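Local coordinates for protein flavodoxin (Bacillus cereus, PDB 6FSG) that binds flavin mononucleotide and probably serves as a low-potential electron donor to a number of redox enzymes, at residues Y98-D103 with G120-E124. Sequence-based numbering, arbitrary orientation.
Sequences YGVAVD and GLKVE. With FMN (flavin mononucleotide), chain B.
Lys122 reaches from the edge strand of the flavodoxin fold across to the start of helix 100-111, where its ammonium meets Tyr98 and Asp103. Strand 84-91, this helix and strand 115-124 form a parallel beta-alpha-beta unit, and the contact lies at the C-terminal end of strand 115-124 and the N-terminal end of the helix, beside the flavin.

The tight part is aliphatic and glycine-lined. Val102, a buried branched side chain facing the strand, has CG1 anti to its backbone N (chi1 171°); Gly120, lacking a side chain, lets that methyl come within 3.8 Å of its CA. Gly99 likewise lets the lysine chain pass close, Lys122 CE lying 3.3 Å from Gly99 O. The positive phi of Gly99 favours glycine, and its N-H gives a nearly straight hydrogen bond of 2.9 Å (167°) to O2 of FMN. Tyr98 CE2 passes 4.0 Å from Lys122 CD, ring and chain sliding past each other in opposite directions.

The solvent side is polar, held by separate bonds. Lysine suits both zones: its extended chain packs by its methylenes and delivers NZ to two oxygens. NZ donates to Tyr98 O at 2.9 Å, tilted slightly from the carbonyl plane. The Tyr98/Glu124 end is looser: tyrosine flanks the lysine methylenes with its ring, while its OH shares a water with Lys122 O and makes at most a weak bond to OE1 of Glu124, whose OE2 is held by the backbone N of Ser93. Asp103 suits its exposed place by offering a carboxylate to the ammonium, a salt bridge in which OD2 presents its syn lone pair to Lys122 NZ at 2.7 Å.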
loop_
_atom_site.group_PDB
_atom_site.type_symbol
_atom_site.label_atom_id
_atom_site.label_comp_id
_atom_site.label_asym_id
_atom_site.label_seq_id
_atom_site.Cartn_x
_atom_site.Cartn_y
_atom_site.Cartn_z
ATOM N N TYR A 98 16.649 -1.405 -1.388
ATOM C CA TYR A 98 15.894 -1.045 -0.193
ATOM C C TYR A 98 14.470 -0.640 -0.541
ATOM O O TYR A 98 14.250 0.333 -1.269
ATOM C CB TYR A 98 16.607 0.123 0.471
ATOM C CG TYR A 98 15.947 0.713 1.691
ATOM C CD1 TYR A 98 16.103 0.125 2.937
ATOM C CD2 TYR A 98 15.205 1.884 1.612
ATOM C CE1 TYR A 98 15.537 0.679 4.070
ATOM C CE2 TYR A 98 14.622 2.451 2.758
ATOM C CZ TYR A 98 14.796 1.836 3.978
ATOM O OH TYR A 98 14.243 2.357 5.128
ATOM N N GLY A 99 13.497 -1.362 0.016
ATOM C CA GLY A 99 12.094 -1.019 -0.145
ATOM C C GLY A 99 11.584 -1.026 -1.566
ATOM O O GLY A 99 10.548 -0.406 -1.844
ATOM N N VAL A 100 12.258 -1.741 -2.477
ATOM C CA VAL A 100 11.888 -1.617 -3.881
ATOM C C VAL A 100 10.523 -2.245 -4.176
ATOM O O VAL A 100 9.928 -1.932 -5.205
ATOM C CB VAL A 100 12.978 -2.092 -4.867
ATOM C CG1 VAL A 100 14.235 -1.203 -4.774
ATOM C CG2 VAL A 100 13.317 -3.561 -4.684
ATOM N N ALA A 101 9.982 -3.103 -3.306
ATOM C CA ALA A 101 8.598 -3.537 -3.499
ATOM C C ALA A 101 7.642 -2.349 -3.562
ATOM O O ALA A 101 6.643 -2.384 -4.292
ATOM C CB ALA A 101 8.175 -4.471 -2.368
ATOM N N VAL A 102 7.908 -1.304 -2.770
ATOM C CA VAL A 102 7.093 -0.091 -2.816
ATOM C C VAL A 102 7.165 0.535 -4.202
ATOM O O VAL A 102 6.138 0.881 -4.798
ATOM C CB VAL A 102 7.534 0.888 -1.707
ATOM C CG1 VAL A 102 6.868 2.240 -1.871
ATOM C CG2 VAL A 102 7.243 0.284 -0.323
ATOM N N ASP A 103 8.380 0.675 -4.738
ATOM C CA ASP A 103 8.575 1.278 -6.052
ATOM C C ASP A 103 7.950 0.434 -7.163
ATOM O O ASP A 103 7.384 0.981 -8.119
ATOM C CB ASP A 103 10.074 1.464 -6.267
ATOM C CG ASP A 103 10.700 2.353 -5.212
ATOM O OD1 ASP A 103 10.320 3.542 -5.148
ATOM O OD2 ASP A 103 11.533 1.843 -4.438
ATOM N N GLY A 120 6.145 7.139 -2.205
ATOM C CA GLY A 120 6.140 5.918 -1.419
ATOM C C GLY A 120 6.686 6.165 -0.022
ATOM O O GLY A 120 7.675 6.877 0.159
ATOM N N LEU A 121 6.039 5.556 0.977
ATOM C CA LEU A 121 6.447 5.675 2.374
ATOM C C LEU A 121 7.233 4.426 2.762
ATOM O O LEU A 121 6.691 3.313 2.737
ATOM C CB LEU A 121 5.235 5.853 3.293
ATOM C CG LEU A 121 5.529 5.818 4.805
ATOM C CD1 LEU A 121 6.537 6.891 5.261
ATOM C CD2 LEU A 121 4.268 5.922 5.658
ATOM N N LYS A 122 8.502 4.617 3.125
ATOM C CA LYS A 122 9.387 3.531 3.521
ATOM C C LYS A 122 9.832 3.739 4.960
ATOM O O LYS A 122 10.364 4.801 5.302
ATOM C CB LYS A 122 10.620 3.491 2.618
ATOM C CG LYS A 122 10.301 3.125 1.180
ATOM C CD LYS A 122 11.536 3.133 0.319
ATOM C CE LYS A 122 11.216 2.759 -1.120
ATOM N NZ LYS A 122 12.461 2.550 -1.951
ATOM N N VAL A 123 9.658 2.711 5.787
ATOM C CA VAL A 123 10.066 2.732 7.188
ATOM C C VAL A 123 11.039 1.584 7.415
ATOM O O VAL A 123 10.833 0.479 6.909
ATOM C CB VAL A 123 8.833 2.604 8.112
ATOM C CG1 VAL A 123 9.246 2.255 9.540
ATOM C CG2 VAL A 123 8.010 3.894 8.095
ATOM N N GLU A 124 12.099 1.851 8.178
ATOM C CA GLU A 124 13.100 0.841 8.514
ATOM C C GLU A 124 12.575 -0.086 9.606
ATOM O O GLU A 124 12.329 0.351 10.733
ATOM C CB GLU A 124 14.365 1.544 9.010
ATOM C CG GLU A 124 15.518 0.632 9.400
ATOM C CD GLU A 124 16.373 0.238 8.217
ATOM O OE1 GLU A 124 16.398 1.001 7.227
ATOM O OE2 GLU A 124 17.026 -0.830 8.279
HETATM N N1 FMN B . 14.274 -5.510 2.616
HETATM C C2 FMN B . 14.597 -4.602 1.654
HETATM O O2 FMN B . 14.351 -3.427 1.914
HETATM N N3 FMN B . 15.118 -5.029 0.439
HETATM C C4 FMN B . 15.280 -6.370 0.140
HETATM O O4 FMN B . 15.742 -6.680 -0.982
HETATM C C4A FMN B . 14.926 -7.300 1.147
HETATM N N5 FMN B . 15.043 -8.671 0.979
HETATM C C5A FMN B . 14.676 -9.551 1.992
HETATM C C6 FMN B . 14.843 -10.934 1.841
HETATM C C7 FMN B . 14.528 -11.821 2.874
HETATM C C7M FMN B . 14.701 -13.312 2.680
HETATM C C8 FMN B . 14.085 -11.285 4.091
HETATM C C8M FMN B . 13.747 -12.163 5.261
HETATM C C9 FMN B . 13.961 -9.910 4.258
HETATM C C9A FMN B . 14.252 -9.042 3.220
HETATM N N10 FMN B . 14.077 -7.686 3.402
HETATM C C10 FMN B . 14.438 -6.839 2.377
HETATM C "C1'" FMN B . 13.651 -7.103 4.733
HETATM C "C2'" FMN B . 12.163 -7.075 5.054
HETATM O "O2'" FMN B . 11.452 -6.410 4.041
HETATM C "C3'" FMN B . 12.018 -6.335 6.392
HETATM O "O3'" FMN B . 12.417 -7.207 7.418
HETATM C "C4'" FMN B . 10.604 -5.842 6.729
HETATM O "O4'" FMN B . 10.582 -5.174 7.990
HETATM C "C5'" FMN B . 9.592 -6.976 6.781
HETATM O "O5'" FMN B . 8.321 -6.366 6.905
HETATM P P FMN B . 7.214 -7.220 7.637
HETATM O O1P FMN B . 5.900 -6.541 7.373
HETATM O O2P FMN B . 7.508 -7.195 9.102
HETATM O O3P FMN B . 7.275 -8.619 7.083
HETATM O O HOH W 1 13.181 4.969 4.802
#